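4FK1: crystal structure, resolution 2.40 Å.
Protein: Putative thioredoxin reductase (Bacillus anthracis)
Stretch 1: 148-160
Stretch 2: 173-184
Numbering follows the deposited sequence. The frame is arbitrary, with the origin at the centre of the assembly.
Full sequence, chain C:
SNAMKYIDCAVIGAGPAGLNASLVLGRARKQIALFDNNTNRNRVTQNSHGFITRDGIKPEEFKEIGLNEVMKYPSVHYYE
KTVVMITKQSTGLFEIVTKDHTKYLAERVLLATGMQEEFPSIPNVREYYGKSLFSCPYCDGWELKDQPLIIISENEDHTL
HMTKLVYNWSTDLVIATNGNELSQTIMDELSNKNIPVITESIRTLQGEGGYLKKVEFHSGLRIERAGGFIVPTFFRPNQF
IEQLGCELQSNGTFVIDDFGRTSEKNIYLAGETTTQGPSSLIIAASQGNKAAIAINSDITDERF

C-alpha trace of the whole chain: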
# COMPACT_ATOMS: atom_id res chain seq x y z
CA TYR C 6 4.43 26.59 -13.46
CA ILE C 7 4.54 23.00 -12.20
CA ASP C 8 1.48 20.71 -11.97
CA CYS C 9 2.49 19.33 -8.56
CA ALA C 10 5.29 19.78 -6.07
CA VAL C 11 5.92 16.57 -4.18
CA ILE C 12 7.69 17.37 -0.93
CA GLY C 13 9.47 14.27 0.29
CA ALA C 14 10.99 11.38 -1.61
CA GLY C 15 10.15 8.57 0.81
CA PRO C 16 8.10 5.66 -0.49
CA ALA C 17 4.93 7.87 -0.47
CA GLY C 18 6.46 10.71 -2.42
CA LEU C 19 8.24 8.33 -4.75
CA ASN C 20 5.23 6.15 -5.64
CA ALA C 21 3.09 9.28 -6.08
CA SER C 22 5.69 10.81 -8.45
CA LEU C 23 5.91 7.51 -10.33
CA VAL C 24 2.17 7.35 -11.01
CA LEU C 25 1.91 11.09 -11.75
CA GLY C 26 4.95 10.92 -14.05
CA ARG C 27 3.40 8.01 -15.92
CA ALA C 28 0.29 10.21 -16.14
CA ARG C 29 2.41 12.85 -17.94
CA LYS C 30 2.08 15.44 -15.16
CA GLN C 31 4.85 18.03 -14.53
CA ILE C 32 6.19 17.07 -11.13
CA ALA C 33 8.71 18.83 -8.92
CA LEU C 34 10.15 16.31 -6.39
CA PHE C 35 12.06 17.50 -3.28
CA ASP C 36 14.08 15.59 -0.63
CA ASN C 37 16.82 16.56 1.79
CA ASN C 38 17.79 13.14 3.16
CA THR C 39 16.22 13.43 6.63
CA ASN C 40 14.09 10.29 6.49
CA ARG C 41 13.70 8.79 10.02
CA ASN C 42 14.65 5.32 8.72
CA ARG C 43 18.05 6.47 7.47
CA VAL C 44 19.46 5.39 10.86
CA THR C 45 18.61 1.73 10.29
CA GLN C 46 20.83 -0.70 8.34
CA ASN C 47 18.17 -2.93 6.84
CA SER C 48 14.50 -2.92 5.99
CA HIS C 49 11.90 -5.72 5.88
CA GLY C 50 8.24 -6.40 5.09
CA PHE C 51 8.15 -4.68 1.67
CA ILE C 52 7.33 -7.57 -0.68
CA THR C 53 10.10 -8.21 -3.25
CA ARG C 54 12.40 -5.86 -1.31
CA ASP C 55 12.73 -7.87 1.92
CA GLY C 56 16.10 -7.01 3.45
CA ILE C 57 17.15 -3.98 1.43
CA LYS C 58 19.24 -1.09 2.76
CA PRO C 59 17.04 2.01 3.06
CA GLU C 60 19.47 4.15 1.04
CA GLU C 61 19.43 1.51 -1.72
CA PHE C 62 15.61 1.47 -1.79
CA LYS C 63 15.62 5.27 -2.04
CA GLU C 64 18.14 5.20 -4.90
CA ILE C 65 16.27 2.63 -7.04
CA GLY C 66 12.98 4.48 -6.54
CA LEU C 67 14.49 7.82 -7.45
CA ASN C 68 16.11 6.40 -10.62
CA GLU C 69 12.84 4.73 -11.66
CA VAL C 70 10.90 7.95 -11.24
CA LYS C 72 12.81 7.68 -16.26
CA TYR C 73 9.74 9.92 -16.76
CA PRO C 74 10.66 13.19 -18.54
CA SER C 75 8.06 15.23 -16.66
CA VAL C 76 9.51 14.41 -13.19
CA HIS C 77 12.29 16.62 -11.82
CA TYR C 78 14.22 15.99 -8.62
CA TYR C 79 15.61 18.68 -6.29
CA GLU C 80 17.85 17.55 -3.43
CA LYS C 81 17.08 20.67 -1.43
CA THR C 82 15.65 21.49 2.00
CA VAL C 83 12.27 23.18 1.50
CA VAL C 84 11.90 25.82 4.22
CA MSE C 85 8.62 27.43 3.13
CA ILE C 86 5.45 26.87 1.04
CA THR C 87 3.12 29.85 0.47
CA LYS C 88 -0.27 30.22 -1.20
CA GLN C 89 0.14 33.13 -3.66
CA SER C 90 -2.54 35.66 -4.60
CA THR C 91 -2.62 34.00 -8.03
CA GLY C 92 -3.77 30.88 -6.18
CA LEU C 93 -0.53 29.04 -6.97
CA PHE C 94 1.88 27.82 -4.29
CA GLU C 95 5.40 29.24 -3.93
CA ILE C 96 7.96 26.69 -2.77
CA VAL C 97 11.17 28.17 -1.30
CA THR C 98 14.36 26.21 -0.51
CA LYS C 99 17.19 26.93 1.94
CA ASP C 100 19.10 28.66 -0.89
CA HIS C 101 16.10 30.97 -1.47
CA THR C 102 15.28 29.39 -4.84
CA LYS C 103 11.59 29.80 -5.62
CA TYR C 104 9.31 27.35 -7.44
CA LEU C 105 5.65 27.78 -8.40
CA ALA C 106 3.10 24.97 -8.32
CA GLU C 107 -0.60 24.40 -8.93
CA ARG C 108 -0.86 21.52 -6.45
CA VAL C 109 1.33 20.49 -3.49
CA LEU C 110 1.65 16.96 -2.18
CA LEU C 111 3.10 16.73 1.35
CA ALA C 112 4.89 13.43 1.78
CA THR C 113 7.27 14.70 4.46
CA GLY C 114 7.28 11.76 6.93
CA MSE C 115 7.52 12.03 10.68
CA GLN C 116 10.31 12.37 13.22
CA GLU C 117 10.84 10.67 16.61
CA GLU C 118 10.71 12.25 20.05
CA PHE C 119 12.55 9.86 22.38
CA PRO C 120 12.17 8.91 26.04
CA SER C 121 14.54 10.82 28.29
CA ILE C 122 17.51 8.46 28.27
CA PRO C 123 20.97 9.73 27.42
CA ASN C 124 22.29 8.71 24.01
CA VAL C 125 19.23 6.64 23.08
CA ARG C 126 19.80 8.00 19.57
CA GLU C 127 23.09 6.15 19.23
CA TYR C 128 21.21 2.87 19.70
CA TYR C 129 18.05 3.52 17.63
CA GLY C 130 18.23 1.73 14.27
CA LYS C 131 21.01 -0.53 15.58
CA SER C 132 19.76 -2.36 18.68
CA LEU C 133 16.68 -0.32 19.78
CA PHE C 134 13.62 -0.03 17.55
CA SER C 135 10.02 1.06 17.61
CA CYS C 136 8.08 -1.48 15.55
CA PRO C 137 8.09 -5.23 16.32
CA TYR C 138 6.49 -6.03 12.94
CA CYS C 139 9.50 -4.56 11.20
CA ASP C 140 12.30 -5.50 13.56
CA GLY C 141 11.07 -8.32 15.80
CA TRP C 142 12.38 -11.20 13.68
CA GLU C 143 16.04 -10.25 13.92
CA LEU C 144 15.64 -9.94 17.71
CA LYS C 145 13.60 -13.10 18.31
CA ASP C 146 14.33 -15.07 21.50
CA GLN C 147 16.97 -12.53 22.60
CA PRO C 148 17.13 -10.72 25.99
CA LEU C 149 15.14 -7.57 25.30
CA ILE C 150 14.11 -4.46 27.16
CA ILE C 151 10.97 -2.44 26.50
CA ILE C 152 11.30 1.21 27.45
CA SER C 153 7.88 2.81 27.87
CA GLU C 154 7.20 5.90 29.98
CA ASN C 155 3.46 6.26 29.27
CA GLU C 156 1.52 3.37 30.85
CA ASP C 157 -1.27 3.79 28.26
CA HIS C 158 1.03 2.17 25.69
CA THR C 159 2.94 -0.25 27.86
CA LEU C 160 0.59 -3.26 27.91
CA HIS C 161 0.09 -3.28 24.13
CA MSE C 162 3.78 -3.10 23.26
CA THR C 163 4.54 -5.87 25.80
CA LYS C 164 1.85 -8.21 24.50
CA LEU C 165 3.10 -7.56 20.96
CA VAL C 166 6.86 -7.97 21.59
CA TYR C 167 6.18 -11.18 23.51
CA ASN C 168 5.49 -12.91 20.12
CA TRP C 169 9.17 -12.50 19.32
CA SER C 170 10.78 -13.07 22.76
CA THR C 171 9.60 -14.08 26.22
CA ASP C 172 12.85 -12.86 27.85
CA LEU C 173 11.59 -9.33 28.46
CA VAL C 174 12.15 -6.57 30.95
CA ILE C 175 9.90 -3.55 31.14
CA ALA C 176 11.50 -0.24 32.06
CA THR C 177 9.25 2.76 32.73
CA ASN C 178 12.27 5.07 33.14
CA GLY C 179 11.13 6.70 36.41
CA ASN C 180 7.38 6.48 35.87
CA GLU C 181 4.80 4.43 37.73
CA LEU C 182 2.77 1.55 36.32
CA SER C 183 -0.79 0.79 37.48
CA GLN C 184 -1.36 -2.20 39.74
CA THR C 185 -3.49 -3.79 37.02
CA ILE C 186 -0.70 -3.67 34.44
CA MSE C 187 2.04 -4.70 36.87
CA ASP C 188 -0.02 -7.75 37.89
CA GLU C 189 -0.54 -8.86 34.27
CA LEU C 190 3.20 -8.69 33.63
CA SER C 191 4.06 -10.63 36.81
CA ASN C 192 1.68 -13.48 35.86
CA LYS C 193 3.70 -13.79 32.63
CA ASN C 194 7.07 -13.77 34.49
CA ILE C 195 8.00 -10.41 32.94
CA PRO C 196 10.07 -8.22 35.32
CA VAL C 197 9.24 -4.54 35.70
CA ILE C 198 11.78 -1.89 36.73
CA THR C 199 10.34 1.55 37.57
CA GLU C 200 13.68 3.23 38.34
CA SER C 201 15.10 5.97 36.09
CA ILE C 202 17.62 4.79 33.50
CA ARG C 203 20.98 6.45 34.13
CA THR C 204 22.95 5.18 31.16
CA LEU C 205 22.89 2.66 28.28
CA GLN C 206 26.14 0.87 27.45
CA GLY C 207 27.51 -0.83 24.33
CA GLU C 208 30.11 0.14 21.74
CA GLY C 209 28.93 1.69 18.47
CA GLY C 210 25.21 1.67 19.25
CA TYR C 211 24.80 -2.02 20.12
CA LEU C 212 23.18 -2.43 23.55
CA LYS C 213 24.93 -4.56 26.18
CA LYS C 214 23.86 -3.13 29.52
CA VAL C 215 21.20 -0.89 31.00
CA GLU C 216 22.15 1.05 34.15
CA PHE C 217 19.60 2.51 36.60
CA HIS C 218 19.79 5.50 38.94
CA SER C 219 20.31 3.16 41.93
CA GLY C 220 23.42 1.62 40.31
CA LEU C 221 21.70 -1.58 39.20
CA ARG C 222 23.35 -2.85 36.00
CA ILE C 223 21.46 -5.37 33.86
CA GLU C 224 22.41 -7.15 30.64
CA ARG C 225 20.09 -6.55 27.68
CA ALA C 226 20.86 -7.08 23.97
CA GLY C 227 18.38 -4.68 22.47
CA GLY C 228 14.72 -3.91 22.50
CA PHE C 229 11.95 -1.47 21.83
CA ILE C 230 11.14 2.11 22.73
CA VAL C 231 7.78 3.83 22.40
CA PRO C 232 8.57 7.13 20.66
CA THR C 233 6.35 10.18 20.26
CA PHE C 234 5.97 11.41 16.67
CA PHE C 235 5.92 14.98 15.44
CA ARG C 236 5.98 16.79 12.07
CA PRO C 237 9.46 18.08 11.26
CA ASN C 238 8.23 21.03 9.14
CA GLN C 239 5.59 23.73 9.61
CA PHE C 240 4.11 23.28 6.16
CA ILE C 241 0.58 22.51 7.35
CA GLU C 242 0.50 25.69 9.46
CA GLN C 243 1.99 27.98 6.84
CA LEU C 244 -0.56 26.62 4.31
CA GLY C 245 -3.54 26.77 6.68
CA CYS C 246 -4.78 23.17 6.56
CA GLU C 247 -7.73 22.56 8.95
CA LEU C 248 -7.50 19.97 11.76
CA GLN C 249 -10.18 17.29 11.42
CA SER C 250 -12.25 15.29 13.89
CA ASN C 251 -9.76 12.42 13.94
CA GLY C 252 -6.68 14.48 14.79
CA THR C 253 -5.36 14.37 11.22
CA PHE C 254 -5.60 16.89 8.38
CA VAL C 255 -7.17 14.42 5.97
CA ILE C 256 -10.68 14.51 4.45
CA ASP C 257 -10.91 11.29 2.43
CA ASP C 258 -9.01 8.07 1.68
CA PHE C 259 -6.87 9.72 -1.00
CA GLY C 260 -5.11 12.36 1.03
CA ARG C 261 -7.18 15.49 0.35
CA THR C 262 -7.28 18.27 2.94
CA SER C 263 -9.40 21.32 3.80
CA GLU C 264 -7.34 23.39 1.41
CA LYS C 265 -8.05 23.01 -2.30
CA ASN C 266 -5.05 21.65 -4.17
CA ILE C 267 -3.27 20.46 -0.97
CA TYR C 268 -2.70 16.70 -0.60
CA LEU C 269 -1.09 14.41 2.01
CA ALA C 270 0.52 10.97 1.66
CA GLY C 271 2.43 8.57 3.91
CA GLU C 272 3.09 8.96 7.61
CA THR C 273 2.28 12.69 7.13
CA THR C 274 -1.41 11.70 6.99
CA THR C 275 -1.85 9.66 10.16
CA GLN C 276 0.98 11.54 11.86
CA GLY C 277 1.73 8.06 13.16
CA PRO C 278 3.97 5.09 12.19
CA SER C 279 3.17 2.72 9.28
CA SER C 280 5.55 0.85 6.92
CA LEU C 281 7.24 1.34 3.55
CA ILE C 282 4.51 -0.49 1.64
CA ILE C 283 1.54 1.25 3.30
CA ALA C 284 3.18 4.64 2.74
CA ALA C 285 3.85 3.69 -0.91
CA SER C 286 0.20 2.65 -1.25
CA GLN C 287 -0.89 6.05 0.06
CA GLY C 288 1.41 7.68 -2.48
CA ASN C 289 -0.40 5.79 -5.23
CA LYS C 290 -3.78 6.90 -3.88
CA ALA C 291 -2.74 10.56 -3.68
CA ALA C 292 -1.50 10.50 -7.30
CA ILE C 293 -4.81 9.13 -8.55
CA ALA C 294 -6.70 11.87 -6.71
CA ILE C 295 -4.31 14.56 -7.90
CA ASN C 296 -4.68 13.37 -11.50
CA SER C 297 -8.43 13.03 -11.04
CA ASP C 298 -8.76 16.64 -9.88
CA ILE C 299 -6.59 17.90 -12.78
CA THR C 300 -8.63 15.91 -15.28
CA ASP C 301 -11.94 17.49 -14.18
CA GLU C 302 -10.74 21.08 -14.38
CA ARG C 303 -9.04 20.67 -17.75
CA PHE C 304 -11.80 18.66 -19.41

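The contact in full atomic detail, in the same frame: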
# COMPACT_ATOMS: atom_id res chain seq x y z
N PRO C 148 17.47 -11.51 24.79
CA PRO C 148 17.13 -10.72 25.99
C PRO C 148 16.86 -9.23 25.72
O PRO C 148 17.77 -8.44 25.46
CB PRO C 148 18.37 -10.90 26.89
CG PRO C 148 19.45 -11.37 25.98
CD PRO C 148 18.80 -12.13 24.88
N LEU C 149 15.59 -8.86 25.80
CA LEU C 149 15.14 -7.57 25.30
C LEU C 149 14.55 -6.71 26.39
O LEU C 149 13.93 -7.22 27.32
CB LEU C 149 14.06 -7.75 24.21
CG LEU C 149 14.32 -8.66 23.01
CD1 LEU C 149 13.10 -8.65 22.08
CD2 LEU C 149 15.57 -8.23 22.27
N ILE C 150 14.70 -5.41 26.24
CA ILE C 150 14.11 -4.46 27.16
C ILE C 150 13.04 -3.67 26.39
O ILE C 150 13.18 -3.38 25.19
CB ILE C 150 15.18 -3.52 27.71
CG1 ILE C 150 14.60 -2.56 28.76
CG2 ILE C 150 15.86 -2.77 26.57
CD1 ILE C 150 15.61 -1.66 29.39
N ILE C 151 11.95 -3.35 27.07
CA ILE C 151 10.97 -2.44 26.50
C ILE C 151 10.96 -1.20 27.35
O ILE C 151 10.63 -1.26 28.54
CB ILE C 151 9.59 -3.05 26.50
CG1 ILE C 151 9.56 -4.25 25.57
CG2 ILE C 151 8.56 -2.00 26.07
CD1 ILE C 151 8.27 -4.98 25.61
N ILE C 152 11.35 -0.08 26.76
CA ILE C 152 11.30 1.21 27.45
C ILE C 152 10.04 1.96 27.09
O ILE C 152 9.85 2.33 25.93
CB ILE C 152 12.51 2.05 27.05
CG1 ILE C 152 13.79 1.28 27.35
CG2 ILE C 152 12.46 3.42 27.74
CD1 ILE C 152 15.00 1.74 26.56
N SER C 153 9.18 2.18 28.08
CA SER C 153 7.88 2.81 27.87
C SER C 153 7.48 3.67 29.07
O SER C 153 7.18 3.15 30.15
CB SER C 153 6.81 1.74 27.65
OG SER C 153 5.51 2.32 27.52
N GLU C 154 7.48 4.98 28.88
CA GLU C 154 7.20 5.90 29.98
C GLU C 154 5.71 6.06 30.24
O GLU C 154 5.28 6.12 31.39
CB GLU C 154 7.85 7.26 29.74
CG GLU C 154 9.37 7.23 29.64
CD GLU C 154 9.93 8.56 29.15
OE1 GLU C 154 11.15 8.81 29.28
OE2 GLU C 154 9.15 9.36 28.62
N ASN C 155 4.92 6.13 29.16
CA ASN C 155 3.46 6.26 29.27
C ASN C 155 2.83 4.87 29.45
O ASN C 155 2.98 4.00 28.59
CB ASN C 155 2.91 6.97 28.02
CG ASN C 155 1.46 7.44 28.19
OD1 ASN C 155 0.64 6.78 28.81
ND2 ASN C 155 1.14 8.61 27.61
N GLU C 156 2.12 4.67 30.56
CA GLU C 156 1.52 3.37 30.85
C GLU C 156 0.44 2.97 29.84
O GLU C 156 0.23 1.77 29.59
CB GLU C 156 0.95 3.36 32.27
CG GLU C 156 -0.11 4.41 32.52
CD GLU C 156 -0.79 4.24 33.88
OE1 GLU C 156 -1.71 5.04 34.17
OE2 GLU C 156 -0.41 3.30 34.63
N ASP C 157 -0.21 3.98 29.25
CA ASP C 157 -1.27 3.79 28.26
C ASP C 157 -0.84 2.92 27.08
O ASP C 157 -1.66 2.27 26.45
CB ASP C 157 -1.80 5.14 27.74
CG ASP C 157 -2.53 5.94 28.82
OD1 ASP C 157 -3.07 5.32 29.77
OD2 ASP C 157 -2.58 7.19 28.72
N HIS C 158 0.47 2.89 26.82
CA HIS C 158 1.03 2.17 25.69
C HIS C 158 1.78 0.92 26.11
O HIS C 158 2.17 0.11 25.26
CB HIS C 158 2.04 3.07 24.97
CG HIS C 158 1.49 4.41 24.60
ND1 HIS C 158 2.24 5.57 24.70
CD2 HIS C 158 0.27 4.77 24.14
CE1 HIS C 158 1.50 6.59 24.30
NE2 HIS C 158 0.30 6.13 23.96
N THR C 159 2.00 0.76 27.41
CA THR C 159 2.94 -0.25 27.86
C THR C 159 2.42 -1.68 27.70
O THR C 159 3.17 -2.58 27.30
CB THR C 159 3.41 0.03 29.30
OG1 THR C 159 4.07 1.30 29.34
CG2 THR C 159 4.36 -1.06 29.78
N LEU C 160 1.13 -1.91 27.98
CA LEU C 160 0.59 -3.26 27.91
C LEU C 160 0.60 -3.77 26.47
O LEU C 160 1.08 -4.86 26.21
CB LEU C 160 -0.81 -3.34 28.55
CG LEU C 160 -1.37 -4.76 28.70
CD1 LEU C 160 -0.43 -5.61 29.54
CD2 LEU C 160 -2.75 -4.75 29.30
N LEU C 173 11.82 -10.77 28.48
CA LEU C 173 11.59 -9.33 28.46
C LEU C 173 11.84 -8.69 29.81
O LEU C 173 11.77 -9.35 30.85
CB LEU C 173 10.13 -9.02 28.09
CG LEU C 173 9.59 -9.41 26.72
CD1 LEU C 173 8.27 -8.68 26.50
CD2 LEU C 173 10.60 -9.11 25.63
N VAL C 174 12.12 -7.40 29.77
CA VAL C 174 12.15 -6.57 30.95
C VAL C 174 11.46 -5.28 30.58
O VAL C 174 11.76 -4.68 29.56
CB VAL C 174 13.58 -6.25 31.41
CG1 VAL C 174 13.56 -5.33 32.60
CG2 VAL C 174 14.31 -7.51 31.78
N ILE C 175 10.51 -4.84 31.39
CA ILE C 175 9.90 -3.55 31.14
C ILE C 175 10.52 -2.47 32.01
O ILE C 175 10.67 -2.65 33.21
CB ILE C 175 8.39 -3.62 31.32
CG1 ILE C 175 7.81 -4.43 30.16
CG2 ILE C 175 7.79 -2.23 31.36
CD1 ILE C 175 6.51 -5.06 30.47
N ALA C 176 10.90 -1.37 31.37
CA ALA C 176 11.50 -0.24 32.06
C ALA C 176 10.68 1.02 31.80
O ALA C 176 10.59 1.47 30.68
CB ALA C 176 12.92 -0.03 31.59
N THR C 177 10.11 1.59 32.86
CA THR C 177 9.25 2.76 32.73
C THR C 177 10.07 4.05 32.81
O THR C 177 9.52 5.14 32.68
CB THR C 177 8.17 2.78 33.82
OG1 THR C 177 8.75 3.15 35.07
CG2 THR C 177 7.52 1.42 33.96
N ASN C 178 11.37 3.92 33.01
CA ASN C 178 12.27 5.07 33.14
C ASN C 178 11.77 6.15 34.11
O ASN C 178 11.62 7.32 33.74
CB ASN C 178 12.53 5.70 31.76
CG ASN C 178 13.63 6.76 31.81
OD1 ASN C 178 14.61 6.60 32.52
ND2 ASN C 178 13.45 7.84 31.06
N GLY C 179 11.50 5.76 35.36
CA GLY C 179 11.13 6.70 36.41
C GLY C 179 9.65 7.01 36.50
O GLY C 179 9.27 7.96 37.17
N ASN C 180 8.81 6.24 35.83
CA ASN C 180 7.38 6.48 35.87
C ASN C 180 6.69 5.31 36.53
O ASN C 180 7.25 4.21 36.54
CB ASN C 180 6.81 6.68 34.45
CG ASN C 180 7.32 7.94 33.78
OD1 ASN C 180 6.74 9.02 33.93
ND2 ASN C 180 8.41 7.82 33.03
N GLU C 181 5.50 5.52 37.06
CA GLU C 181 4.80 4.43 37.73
C GLU C 181 3.85 3.70 36.80
O GLU C 181 3.37 4.25 35.81
CB GLU C 181 4.10 4.90 39.01
CG GLU C 181 3.20 6.11 38.85
CD GLU C 181 2.59 6.57 40.18
OE1 GLU C 181 1.80 7.54 40.18
OE2 GLU C 181 2.91 5.95 41.22
N LEU C 182 3.58 2.44 37.13
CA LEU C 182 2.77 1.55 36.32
C LEU C 182 1.61 1.08 37.20
O LEU C 182 1.83 0.72 38.35
CB LEU C 182 3.62 0.36 35.90
CG LEU C 182 3.26 -0.47 34.68
CD1 LEU C 182 3.17 0.42 33.46
CD2 LEU C 182 4.31 -1.54 34.47
N SER C 183 0.39 1.09 36.67
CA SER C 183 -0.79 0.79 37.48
C SER C 183 -0.70 -0.62 38.05
O SER C 183 0.06 -1.44 37.54
CB SER C 183 -2.08 0.92 36.67
OG SER C 183 -2.28 -0.22 35.85
N GLN C 184 -1.45 -0.89 39.11
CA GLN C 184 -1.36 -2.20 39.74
C GLN C 184 -1.85 -3.26 38.76
O GLN C 184 -1.28 -4.35 38.67
CB GLN C 184 -2.16 -2.24 41.04
CG GLN C 184 -1.85 -3.47 41.91
CD GLN C 184 -0.46 -3.41 42.55
OE1 GLN C 184 -0.22 -2.64 43.48
NE2 GLN C 184 0.45 -4.24 42.06

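Neighbouring parallel strands are joined by a ladder of backbone hydrogen bonds, and side chains then finish the joint; residues 148-160 and 173-184 illustrate the principle. Ile151 is the centre of the ladder. Its N donates to Val174 O (2.8 Å) and its O accepts from Ala176 N (2.8 Å), both nearly straight, so one residue straddles Ile175, as parallel pairing requires. Ser153 N to Ala176 O (3.0 Å) extends the ladder, whereas Val174 N to Leu149 O (3.1 Å) is weak. The side chain of Ile151 shares a sheet face with those of Leu149, Leu173 and Ile175; with chi1 m and chi2 t, its CD1 reaches Leu173 CD1 at 3.8 Å. Isoleucine and leucine suit this buried, apolar packing. On the other face, the small Ala176 receives Ile150, CB to CD1 at 3.8 Å.

Glu154, which covers the most surface, takes over where the strands end. Its extended side chain accepts a hydrogen bond from Asn178 ND2 at OE1 (3.1 Å), while its CB lies 3.4 Å from Asn180 ND2, an amide held by Thr177 O (2.9 Å). At this partly exposed edge, a long chain with a polar tip can combine packing with hydrogen bonding. Farther along, Glu156 packs its CB against Leu182 CD1 (3.9 Å), and its OE2 accepts a weak bond from Ser183 N (3.1 Å).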